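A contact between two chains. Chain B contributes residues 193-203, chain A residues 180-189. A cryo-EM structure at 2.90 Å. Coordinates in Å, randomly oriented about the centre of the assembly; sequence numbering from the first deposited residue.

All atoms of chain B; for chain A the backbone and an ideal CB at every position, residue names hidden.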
# COMPACT_ATOMS: atom_id res chain seq x y z
N LYS B 193 6.23 19.75 65.48
CA LYS B 193 7.24 20.22 64.53
C LYS B 193 8.13 19.12 63.97
O LYS B 193 8.94 18.52 64.69
CB LYS B 193 8.12 21.28 65.19
CG LYS B 193 9.02 22.02 64.22
CD LYS B 193 9.68 23.21 64.88
CE LYS B 193 10.59 23.94 63.91
NZ LYS B 193 9.83 24.55 62.79
N LEU B 194 7.99 18.85 62.67
CA LEU B 194 8.82 17.88 61.97
C LEU B 194 10.00 18.56 61.29
O LEU B 194 11.16 18.24 61.57
CB LEU B 194 7.97 17.12 60.94
CG LEU B 194 6.57 16.71 61.37
CD1 LEU B 194 5.70 16.42 60.16
CD2 LEU B 194 6.62 15.50 62.29
N ILE B 195 9.72 19.52 60.41
CA ILE B 195 10.74 20.22 59.65
C ILE B 195 11.25 21.39 60.49
O ILE B 195 10.47 22.25 60.90
CB ILE B 195 10.17 20.71 58.31
CG1 ILE B 195 9.86 19.51 57.42
CG2 ILE B 195 11.13 21.67 57.63
CD1 ILE B 195 9.13 19.87 56.16
N GLU B 196 12.55 21.41 60.75
CA GLU B 196 13.17 22.47 61.54
C GLU B 196 14.37 23.01 60.77
O GLU B 196 15.40 22.34 60.69
CB GLU B 196 13.60 21.95 62.91
CG GLU B 196 14.32 22.99 63.75
CD GLU B 196 15.13 22.37 64.87
OE1 GLU B 196 14.60 21.48 65.57
OE2 GLU B 196 16.30 22.77 65.04
N ILE B 197 14.24 24.21 60.23
CA ILE B 197 15.28 24.80 59.40
C ILE B 197 16.40 25.32 60.29
O ILE B 197 16.16 26.11 61.21
CB ILE B 197 14.71 25.92 58.52
CG1 ILE B 197 13.54 25.40 57.69
CG2 ILE B 197 15.79 26.51 57.64
CD1 ILE B 197 12.90 26.44 56.80
N LEU B 198 17.62 24.87 60.03
CA LEU B 198 18.78 25.32 60.80
C LEU B 198 19.43 26.55 60.17
O LEU B 198 19.50 27.61 60.79
CB LEU B 198 19.82 24.21 60.92
CG LEU B 198 19.50 23.04 61.84
CD1 LEU B 198 20.73 22.16 62.00
CD2 LEU B 198 19.01 23.53 63.19
N GLU B 199 19.91 26.42 58.93
CA GLU B 199 20.64 27.49 58.29
C GLU B 199 20.02 27.86 56.95
O GLU B 199 18.93 27.38 56.62
CB GLU B 199 22.11 27.10 58.09
CG GLU B 199 22.85 26.76 59.37
CD GLU B 199 24.32 26.48 59.13
OE1 GLU B 199 24.99 26.01 60.08
OE2 GLU B 199 24.80 26.72 58.01
N THR B 200 20.70 28.72 56.20
CA THR B 200 20.30 29.04 54.83
C THR B 200 21.58 29.35 54.07
O THR B 200 22.12 30.45 54.18
CB THR B 200 19.31 30.19 54.77
OG1 THR B 200 18.14 29.87 55.53
CG2 THR B 200 18.90 30.47 53.33
N ILE B 201 22.07 28.37 53.31
CA ILE B 201 23.33 28.47 52.58
C ILE B 201 23.04 29.20 51.27
O ILE B 201 21.99 28.96 50.66
CB ILE B 201 23.94 27.08 52.35
CG1 ILE B 201 24.11 26.35 53.69
CG2 ILE B 201 25.28 27.16 51.65
CD1 ILE B 201 23.15 25.22 53.91
N PRO B 202 23.90 30.13 50.85
CA PRO B 202 23.68 30.81 49.56
C PRO B 202 23.80 29.86 48.38
O PRO B 202 24.48 28.83 48.43
CB PRO B 202 24.78 31.87 49.52
CG PRO B 202 25.11 32.11 50.95
CD PRO B 202 24.94 30.80 51.64
N LEU B 203 23.11 30.22 47.30
CA LEU B 203 23.00 29.37 46.13
C LEU B 203 24.29 29.31 45.32
O LEU B 203 24.49 28.35 44.57
CB LEU B 203 21.86 29.86 45.23
CG LEU B 203 21.19 28.85 44.29
CD1 LEU B 203 20.59 27.70 45.06
CD2 LEU B 203 20.14 29.55 43.45
N UNK A 180 16.07 30.38 46.62
CA UNK A 180 16.86 31.41 47.28
C UNK A 180 18.17 30.86 47.82
O UNK A 180 19.05 31.65 48.19
CB UNK A 180 16.06 32.04 48.42
N UNK A 181 18.33 29.55 47.88
CA UNK A 181 19.54 28.95 48.39
C UNK A 181 19.27 27.65 49.11
O UNK A 181 18.12 27.27 49.32
CB UNK A 181 20.26 29.93 49.33
N UNK A 182 20.34 26.95 49.48
CA UNK A 182 20.21 25.72 50.23
C UNK A 182 19.85 26.02 51.68
O UNK A 182 20.01 27.14 52.16
CB UNK A 182 21.50 24.91 50.15
N UNK A 183 19.35 25.01 52.38
CA UNK A 183 19.05 25.16 53.79
C UNK A 183 19.19 23.83 54.51
O UNK A 183 18.69 22.81 54.03
CB UNK A 183 17.64 25.73 53.98
N UNK A 184 19.88 23.84 55.64
CA UNK A 184 19.95 22.66 56.49
C UNK A 184 18.64 22.52 57.25
O UNK A 184 18.09 23.51 57.74
CB UNK A 184 21.13 22.74 57.45
N UNK A 185 18.13 21.29 57.34
CA UNK A 185 16.82 21.02 57.91
C UNK A 185 16.94 19.80 58.81
O UNK A 185 17.36 18.74 58.36
CB UNK A 185 15.77 20.80 56.82
N UNK A 186 16.56 19.95 60.08
CA UNK A 186 16.49 18.81 60.99
C UNK A 186 15.18 18.08 60.74
O UNK A 186 14.15 18.39 61.33
CB UNK A 186 16.60 19.25 62.45
N UNK A 187 15.22 17.10 59.85
CA UNK A 187 14.04 16.27 59.63
C UNK A 187 13.84 15.32 60.79
O UNK A 187 14.80 14.87 61.43
CB UNK A 187 14.16 15.49 58.32
N UNK A 188 12.59 14.99 61.06
CA UNK A 188 12.22 14.06 62.12
C UNK A 188 11.78 12.76 61.47
O UNK A 188 10.80 12.73 60.72
CB UNK A 188 11.12 14.63 63.01
N UNK A 189 12.52 11.68 61.75
CA UNK A 189 12.14 10.38 61.22
C UNK A 189 10.88 9.88 61.92
O UNK A 189 10.74 10.05 63.14
CB UNK A 189 13.28 9.37 61.38

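The stretches run antiparallel. Chain A is a strand over most of its length, and chain B runs alongside it, with a break in regular pairing around Leu B198 to Thr B200.

Position 180 points its CB away from chain B, with nothing of that stretch within 5.5 Å. Many residues would do. It is Gln A180.

Position 181 has phi 146° and psi 173°. An ideal CB would lie 2.4 Å from Ile B201 O and would also jam against the preceding carbonyl. Only glycine fits, and Gly A181 is found. Its CA makes a CA-H...O contact with Ile B201 O at 3.3 Å.

At position 182 the ideal CB is 3.9 Å from Ile B201 CB. Ile B201 and Leu B203 offer apolar side chains, with the carbonyl of Pro B202 also near, so a large aliphatic or aromatic side chain would suit. Phe A182 has the m rotamer. Leu B203 CD1 lies over one face of its ring, 4.2 Å from Phe A182 CZ, and Ile B201 CG2 sits at the ring edge. Ile B201 N makes a weak hydrogen bond to Phe A182 O, 2.7 Å.

Position 183 has its CB 3.4 Å from Glu B199 O and 4.2 Å from Ile B197 CG2. Polar or apolar side chains could pass here. Glu A183 brings OE2 to 3.8 Å from Ile B197 CD1; that oxygen is hydrogen-bonded elsewhere in the structure.

Position 184 points sideways, between Leu B198 and Ile B201, with the acid of Glu B199 close by. A long chain with an apolar stem suits, and a positive end would suit the acid. Lys A184 packs CG 3.7 Å from Ile B201 CD1. Its NZ is 4.1 Å from Glu B199 OE1, beyond a salt bridge. Leu B198 N donates to Lys A184 O at 2.7 Å.

Position 185 shares a face with Ile B197 and has Ile B195 nearby. Valine, leucine or isoleucine would suit. Ile A185 places CG2 3.7 Å from Ile B195 CG2.

At position 186 the ideal CB is 3.8 Å from Glu B196 O, near Leu B198. A long, positive side chain is a reasonable expectation; others with an apolar stem would also fit. Arg A186 lays CG 3.7 Å from Leu B198 CG. Its stem approaches the acid, CD 3.4 Å from Glu B196 OE2, but the guanidinium forms no salt bridge with it. Arg A186 N donates to Glu B196 O at 2.7 Å.

Position 187 points away, but a branched apolar chain could reach back to Ile B195. Leu A187 does, with CD2 3.7 Å from Ile B195 CG1.

Position 188 points toward Leu B194 O, 3.9 Å from the CB. Many residues fit; Lys A188 leads its end away.

Position 189, Leu A189, is out of reach.

Chain A, residues 180-189: QGFEKIRLKL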
# COMPACT_ATOMS: atom_id res chain seq x y z
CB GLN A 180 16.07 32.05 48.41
CG GLN A 180 15.91 31.19 49.65
CD GLN A 180 14.70 30.27 49.59
OE1 GLN A 180 14.15 30.03 48.52
NE2 GLN A 180 14.29 29.77 50.74
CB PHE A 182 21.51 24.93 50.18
CG PHE A 182 22.10 24.84 48.81
CD1 PHE A 182 21.54 24.00 47.86
CD2 PHE A 182 23.20 25.60 48.47
CE1 PHE A 182 22.08 23.92 46.60
CE2 PHE A 182 23.74 25.52 47.21
CZ PHE A 182 23.18 24.68 46.27
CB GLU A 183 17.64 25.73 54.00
CG GLU A 183 16.58 25.13 53.12
CD GLU A 183 15.22 25.73 53.39
OE1 GLU A 183 15.12 26.97 53.49
OE2 GLU A 183 14.24 24.96 53.53
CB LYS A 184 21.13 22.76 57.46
CG LYS A 184 22.47 22.90 56.76
CD LYS A 184 23.59 23.06 57.76
CE LYS A 184 23.72 21.84 58.66
NZ LYS A 184 24.92 21.94 59.53
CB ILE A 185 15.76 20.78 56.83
CG1 ILE A 185 15.40 22.07 56.10
CG2 ILE A 185 14.52 20.17 57.42
CD1 ILE A 185 14.45 21.86 54.96
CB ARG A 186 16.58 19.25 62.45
CG ARG A 186 17.89 19.88 62.84
CD ARG A 186 18.06 19.93 64.35
NE ARG A 186 18.35 18.60 64.89
CZ ARG A 186 19.58 18.11 65.02
NH1 ARG A 186 19.75 16.90 65.52
NH2 ARG A 186 20.63 18.83 64.65
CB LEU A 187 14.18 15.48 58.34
CG LEU A 187 13.82 16.18 57.04
CD1 LEU A 187 13.64 15.13 56.01
CD2 LEU A 187 12.55 16.98 57.19
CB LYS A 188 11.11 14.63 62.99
CG LYS A 188 10.67 13.70 64.11
CD LYS A 188 11.76 13.53 65.15
CE LYS A 188 11.35 12.54 66.22
NZ LYS A 188 10.18 13.03 67.01
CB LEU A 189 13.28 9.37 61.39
CG LEU A 189 14.58 9.65 60.63
CD1 LEU A 189 15.44 8.40 60.60
CD2 LEU A 189 14.32 10.15 59.22
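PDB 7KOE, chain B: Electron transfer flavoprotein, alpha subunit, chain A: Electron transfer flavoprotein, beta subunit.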